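Local structure of PROTEIN (hypothetical protein EF0366) (Enterococcus faecalis, 1VPY) at residues M169-P182 against Y194-R208. The protein is of unknown function but adopts a TIM alpha/beta-barrel fold and belongs to the DUF72 family. Residues are numbered along the deposited sequence; the frame is centred on the assembly and turned at random.
Sequences MKENQFSLVIVDEP and YVTNPNLVLFRFHGR
Ile178, Val179 and Asp180 pair in parallel with Phe203, Arg204 and Phe205; strands 178-180 and 201-205, neighbours in the TIM barrel, run 13° apart. Four backbone bonds alternate between the strands, from Ile178 N to Leu202 O (2.9 Å) through to His206 N to Asp180 O (2.7 Å).

Before the strands pair, hydroxyls and a water take over. Thr196 OG1 donates to Phe174 O (2.6 Å) and accepts from Leu176 N (2.8 Å), clasping the backbone where the Schellman motif that ends helix 162-171 hands over to the strand. Ser175 OG, anti to its own N (chi1 180°), reaches Leu200 O from above the carbonyl plane, and a water links it with Leu176 O and Leu202 N.

On the side facing helix 231-245, Ile178 CD1 lies over one face of the Phe203 ring, 4.0 Å from its centroid, a CH-pi contact, while Val241 and Met244 of that helix also touch this ring. Val177 CG2 packs separately, alongside Leu202 CD2.

From the last residue of its strand, Asp180 forms a salt bridge with Arg208, beyond the end of strand 201-205, gripped side-on with the Asp180 carboxylate and Arg208 guanidinium planes 65° apart. The hydroxyl of Tyr229 is also hydrogen-bonded to Asp180 OD2; Arg208 NH2 meets Asp180 OD1 at 2.9 Å, and Arg208 NE approaches the syn lone pair of Asp180 OD2 at 2.9 Å.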
loop_
_atom_site.group_PDB
_atom_site.type_symbol
_atom_site.label_atom_id
_atom_site.label_comp_id
_atom_site.label_asym_id
_atom_site.label_seq_id
_atom_site.Cartn_x
_atom_site.Cartn_y
_atom_site.Cartn_z
HETATM N N MSE A 169 -4.641 3.794 14.925
HETATM C CA MSE A 169 -3.593 3.483 13.958
HETATM C C MSE A 169 -2.221 3.850 14.510
HETATM O O MSE A 169 -1.276 3.076 14.388
HETATM C CB MSE A 169 -3.844 4.198 12.628
HETATM C CG MSE A 169 -5.171 3.847 11.954
HETATM SE SE MSE A 169 -5.274 2.019 11.233
HETATM C CE MSE A 169 -7.192 1.953 10.737
ATOM N N LYS A 170 -2.123 5.031 15.120
ATOM C CA LYS A 170 -0.901 5.456 15.806
ATOM C C LYS A 170 -0.480 4.476 16.904
ATOM O O LYS A 170 0.664 4.022 16.916
ATOM C CB LYS A 170 -1.050 6.856 16.405
ATOM C CG LYS A 170 -0.299 7.943 15.675
ATOM C CD LYS A 170 0.461 8.819 16.656
ATOM C CE LYS A 170 0.970 10.098 16.000
ATOM N NZ LYS A 170 -0.124 11.090 15.850
ATOM N N GLU A 171 -1.404 4.153 17.810
ATOM C CA GLU A 171 -1.137 3.222 18.914
ATOM C C GLU A 171 -0.600 1.872 18.456
ATOM O O GLU A 171 0.212 1.266 19.146
ATOM C CB GLU A 171 -2.386 3.000 19.762
ATOM C CG GLU A 171 -2.617 4.056 20.829
ATOM C CD GLU A 171 -4.046 4.053 21.355
ATOM O OE1 GLU A 171 -4.854 3.208 20.899
ATOM O OE2 GLU A 171 -4.362 4.904 22.222
ATOM N N ASN A 172 -1.052 1.408 17.294
ATOM C CA ASN A 172 -0.623 0.120 16.765
ATOM C C ASN A 172 0.501 0.222 15.744
ATOM O O ASN A 172 0.838 -0.764 15.100
ATOM C CB ASN A 172 -1.811 -0.618 16.160
ATOM C CG ASN A 172 -2.812 -1.058 17.204
ATOM O OD1 ASN A 172 -2.535 -1.939 18.018
ATOM N ND2 ASN A 172 -3.985 -0.444 17.187
ATOM N N GLN A 173 1.085 1.414 15.620
ATOM C CA GLN A 173 2.119 1.711 14.619
ATOM C C GLN A 173 1.691 1.339 13.191
ATOM O O GLN A 173 2.527 0.991 12.352
ATOM C CB GLN A 173 3.462 1.046 14.967
ATOM C CG GLN A 173 4.104 1.507 16.263
ATOM C CD GLN A 173 3.802 0.586 17.438
ATOM O OE1 GLN A 173 3.223 -0.491 17.279
ATOM N NE2 GLN A 173 4.211 1.005 18.629
ATOM N N PHE A 174 0.389 1.396 12.922
ATOM C CA PHE A 174 -0.111 1.143 11.577
ATOM C C PHE A 174 0.138 2.379 10.734
ATOM O O PHE A 174 -0.092 3.506 11.189
ATOM C CB PHE A 174 -1.604 0.810 11.585
ATOM C CG PHE A 174 -1.919 -0.606 11.997
ATOM C CD1 PHE A 174 -1.105 -1.667 11.605
ATOM C CD2 PHE A 174 -3.058 -0.882 12.747
ATOM C CE1 PHE A 174 -1.408 -2.983 11.981
ATOM C CE2 PHE A 174 -3.371 -2.187 13.128
ATOM C CZ PHE A 174 -2.546 -3.237 12.748
ATOM N N SER A 175 0.639 2.173 9.518
ATOM C CA SER A 175 0.799 3.263 8.568
ATOM C C SER A 175 -0.487 3.382 7.738
ATOM O O SER A 175 -0.697 2.611 6.796
ATOM C CB SER A 175 2.021 3.027 7.683
ATOM O OG SER A 175 2.166 4.086 6.756
ATOM N N LEU A 176 -1.362 4.319 8.100
ATOM C CA LEU A 176 -2.658 4.420 7.417
ATOM C C LEU A 176 -2.470 4.986 6.019
ATOM O O LEU A 176 -1.980 6.107 5.848
ATOM C CB LEU A 176 -3.660 5.257 8.206
ATOM C CG LEU A 176 -5.044 5.423 7.567
ATOM C CD1 LEU A 176 -5.848 4.116 7.585
ATOM C CD2 LEU A 176 -5.827 6.531 8.260
ATOM N N VAL A 177 -2.862 4.198 5.026
ATOM C CA VAL A 177 -2.608 4.539 3.634
ATOM C C VAL A 177 -3.411 5.759 3.188
ATOM O O VAL A 177 -4.647 5.778 3.289
ATOM C CB VAL A 177 -2.844 3.329 2.709
ATOM C CG1 VAL A 177 -2.870 3.757 1.253
ATOM C CG2 VAL A 177 -1.754 2.254 2.943
ATOM N N ILE A 178 -2.703 6.791 2.730
ATOM C CA ILE A 178 -3.367 7.976 2.200
ATOM C C ILE A 178 -3.780 7.698 0.761
ATOM O O ILE A 178 -2.931 7.363 -0.076
ATOM C CB ILE A 178 -2.480 9.231 2.271
ATOM C CG1 ILE A 178 -1.939 9.413 3.696
ATOM C CG2 ILE A 178 -3.289 10.452 1.825
ATOM C CD1 ILE A 178 -0.807 10.365 3.811
ATOM N N VAL A 179 -5.081 7.819 0.482
ATOM C CA VAL A 179 -5.612 7.397 -0.816
ATOM C C VAL A 179 -6.256 8.486 -1.673
ATOM O O VAL A 179 -7.076 9.272 -1.200
ATOM C CB VAL A 179 -6.602 6.217 -0.691
ATOM C CG1 VAL A 179 -5.882 4.981 -0.205
ATOM C CG2 VAL A 179 -7.799 6.578 0.217
ATOM N N ASP A 180 -5.864 8.514 -2.943
ATOM C CA ASP A 180 -6.598 9.252 -3.958
ATOM C C ASP A 180 -7.334 8.215 -4.784
ATOM O O ASP A 180 -6.713 7.313 -5.344
ATOM C CB ASP A 180 -5.665 10.077 -4.841
ATOM C CG ASP A 180 -6.423 11.024 -5.741
ATOM O OD1 ASP A 180 -7.153 11.894 -5.209
ATOM O OD2 ASP A 180 -6.315 10.888 -6.979
ATOM N N GLU A 181 -8.656 8.329 -4.834
ATOM C CA GLU A 181 -9.481 7.329 -5.498
ATOM C C GLU A 181 -10.863 7.888 -5.880
ATOM O O GLU A 181 -11.265 8.942 -5.380
ATOM C CB GLU A 181 -9.594 6.069 -4.622
ATOM C CG GLU A 181 -10.302 6.276 -3.288
ATOM C CD GLU A 181 -10.370 5.008 -2.463
ATOM O OE1 GLU A 181 -9.296 4.529 -2.019
ATOM O OE2 GLU A 181 -11.494 4.493 -2.257
ATOM N N PRO A 182 -11.589 7.195 -6.775
ATOM C CA PRO A 182 -12.887 7.678 -7.238
ATOM C C PRO A 182 -13.860 7.975 -6.096
ATOM O O PRO A 182 -13.949 7.211 -5.138
ATOM C CB PRO A 182 -13.401 6.514 -8.081
ATOM C CG PRO A 182 -12.186 5.846 -8.547
ATOM C CD PRO A 182 -11.239 5.916 -7.415
ATOM N N TYR A 194 -2.331 12.436 6.519
ATOM C CA TYR A 194 -2.050 12.453 7.952
ATOM C C TYR A 194 -1.076 11.327 8.245
ATOM O O TYR A 194 -1.259 10.212 7.742
ATOM C CB TYR A 194 -3.343 12.231 8.753
ATOM C CG TYR A 194 -3.159 12.317 10.258
ATOM C CD1 TYR A 194 -2.700 11.220 10.996
ATOM C CD2 TYR A 194 -3.439 13.501 10.945
ATOM C CE1 TYR A 194 -2.522 11.303 12.376
ATOM C CE2 TYR A 194 -3.267 13.590 12.323
ATOM C CZ TYR A 194 -2.808 12.491 13.028
ATOM O OH TYR A 194 -2.638 12.586 14.387
ATOM N N VAL A 195 -0.052 11.605 9.053
ATOM C CA VAL A 195 0.948 10.591 9.411
ATOM C C VAL A 195 0.559 9.848 10.683
ATOM O O VAL A 195 0.513 10.439 11.751
ATOM C CB VAL A 195 2.341 11.206 9.613
ATOM C CG1 VAL A 195 3.348 10.130 9.921
ATOM C CG2 VAL A 195 2.767 11.978 8.380
ATOM N N THR A 196 0.281 8.552 10.563
ATOM C CA THR A 196 -0.059 7.719 11.724
ATOM C C THR A 196 1.173 6.991 12.241
ATOM O O THR A 196 1.248 6.632 13.411
ATOM C CB THR A 196 -1.102 6.668 11.374
ATOM O OG1 THR A 196 -0.611 5.884 10.285
ATOM C CG2 THR A 196 -2.412 7.319 10.971
ATOM N N ASN A 197 2.128 6.756 11.347
ATOM C CA ASN A 197 3.405 6.182 11.713
ATOM C C ASN A 197 4.520 7.021 11.109
ATOM O O ASN A 197 4.788 6.926 9.914
ATOM C CB ASN A 197 3.498 4.731 11.248
ATOM C CG ASN A 197 4.802 4.056 11.667
ATOM O OD1 ASN A 197 5.779 4.715 12.050
ATOM N ND2 ASN A 197 4.823 2.729 11.591
ATOM N N PRO A 198 5.175 7.855 11.936
ATOM C CA PRO A 198 6.241 8.742 11.466
ATOM C C PRO A 198 7.431 8.037 10.814
ATOM O O PRO A 198 8.332 8.712 10.314
ATOM C CB PRO A 198 6.684 9.476 12.742
ATOM C CG PRO A 198 6.195 8.649 13.861
ATOM C CD PRO A 198 4.927 8.024 13.377
ATOM N N ASN A 199 7.435 6.705 10.810
ATOM C CA ASN A 199 8.544 5.940 10.232
ATOM C C ASN A 199 8.330 5.608 8.775
ATOM O O ASN A 199 9.285 5.271 8.068
ATOM C CB ASN A 199 8.798 4.647 11.004
ATOM C CG ASN A 199 9.507 4.885 12.313
ATOM O OD1 ASN A 199 10.627 5.405 12.352
ATOM N ND2 ASN A 199 8.860 4.499 13.401
ATOM N N LEU A 200 7.078 5.688 8.335
ATOM C CA LEU A 200 6.724 5.429 6.947
ATOM C C LEU A 200 5.275 5.799 6.643
ATOM O O LEU A 200 4.349 5.387 7.346
ATOM C CB LEU A 200 7.003 3.968 6.558
ATOM C CG LEU A 200 6.135 2.810 7.052
ATOM C CD1 LEU A 200 6.297 1.647 6.097
ATOM C CD2 LEU A 200 6.481 2.388 8.484
ATOM N N VAL A 201 5.111 6.601 5.598
ATOM C CA VAL A 201 3.806 6.941 5.060
ATOM C C VAL A 201 3.703 6.340 3.674
ATOM O O VAL A 201 4.650 6.419 2.879
ATOM C CB VAL A 201 3.616 8.472 4.986
ATOM C CG1 VAL A 201 2.429 8.850 4.110
ATOM C CG2 VAL A 201 3.423 9.024 6.366
ATOM N N LEU A 202 2.561 5.725 3.387
ATOM C CA LEU A 202 2.293 5.212 2.056
ATOM C C LEU A 202 1.091 5.913 1.438
ATOM O O LEU A 202 0.001 5.967 2.036
ATOM C CB LEU A 202 2.095 3.689 2.073
ATOM C CG LEU A 202 1.859 2.980 0.730
ATOM C CD1 LEU A 202 3.073 3.080 -0.192
ATOM C CD2 LEU A 202 1.473 1.539 0.945
ATOM N N PHE A 203 1.322 6.451 0.240
ATOM C CA PHE A 203 0.285 6.990 -0.634
ATOM C C PHE A 203 -0.048 5.948 -1.674
ATOM O O PHE A 203 0.843 5.244 -2.148
ATOM C CB PHE A 203 0.819 8.202 -1.394
ATOM C CG PHE A 203 0.838 9.470 -0.597
ATOM C CD1 PHE A 203 -0.293 10.288 -0.548
ATOM C CD2 PHE A 203 1.986 9.861 0.081
ATOM C CE1 PHE A 203 -0.282 11.465 0.177
ATOM C CE2 PHE A 203 2.009 11.037 0.808
ATOM C CZ PHE A 203 0.874 11.846 0.854
ATOM N N ARG A 204 -1.317 5.865 -2.056
ATOM C CA ARG A 204 -1.706 5.076 -3.221
ATOM C C ARG A 204 -2.714 5.860 -4.043
ATOM O O ARG A 204 -3.780 6.256 -3.541
ATOM C CB ARG A 204 -2.288 3.719 -2.818
ATOM C CG ARG A 204 -1.273 2.748 -2.210
ATOM C CD ARG A 204 -1.916 1.401 -1.922
ATOM N NE ARG A 204 -1.881 0.517 -3.080
ATOM C CZ ARG A 204 -2.866 -0.296 -3.449
ATOM N NH1 ARG A 204 -4.011 -0.344 -2.773
ATOM N NH2 ARG A 204 -2.708 -1.055 -4.516
ATOM N N PHE A 205 -2.365 6.093 -5.305
ATOM C CA PHE A 205 -3.222 6.833 -6.203
ATOM C C PHE A 205 -3.883 5.859 -7.154
ATOM O O PHE A 205 -3.214 5.188 -7.947
ATOM C CB PHE A 205 -2.431 7.891 -6.970
ATOM C CG PHE A 205 -1.603 8.799 -6.094
ATOM C CD1 PHE A 205 -2.110 9.304 -4.899
ATOM C CD2 PHE A 205 -0.318 9.166 -6.482
ATOM C CE1 PHE A 205 -1.340 10.145 -4.091
ATOM C CE2 PHE A 205 0.455 10.009 -5.691
ATOM C CZ PHE A 205 -0.053 10.498 -4.492
ATOM N N HIS A 206 -5.204 5.779 -7.055
ATOM C CA HIS A 206 -5.990 4.832 -7.831
ATOM C C HIS A 206 -6.601 5.459 -9.078
ATOM O O HIS A 206 -7.222 4.757 -9.878
ATOM C CB HIS A 206 -7.106 4.246 -6.960
ATOM C CG HIS A 206 -6.608 3.444 -5.799
ATOM N ND1 HIS A 206 -5.994 2.219 -5.950
ATOM C CD2 HIS A 206 -6.622 3.697 -4.469
ATOM C CE1 HIS A 206 -5.656 1.748 -4.761
ATOM N NE2 HIS A 206 -6.025 2.627 -3.847
ATOM N N GLY A 207 -6.436 6.771 -9.233
ATOM C CA GLY A 207 -7.129 7.516 -10.277
ATOM C C GLY A 207 -8.544 7.860 -9.853
ATOM O O GLY A 207 -9.019 7.398 -8.819
ATOM N N ARG A 208 -9.236 8.655 -10.657
ATOM C CA ARG A 208 -10.512 9.210 -10.221
ATOM C C ARG A 208 -11.721 8.750 -11.042
ATOM O O ARG A 208 -12.796 9.359 -10.969
ATOM C CB ARG A 208 -10.423 10.735 -10.158
ATOM C CG ARG A 208 -9.699 11.215 -8.927
ATOM C CD ARG A 208 -9.158 12.606 -9.098
ATOM N NE ARG A 208 -8.170 12.900 -8.061
ATOM C CZ ARG A 208 -7.636 14.098 -7.852
ATOM N NH1 ARG A 208 -7.986 15.137 -8.602
ATOM N NH2 ARG A 208 -6.749 14.262 -6.883
HETATM O O HOH W 1 0.506 12.401 13.508
HETATM O O HOH W 2 0.625 5.729 5.214
#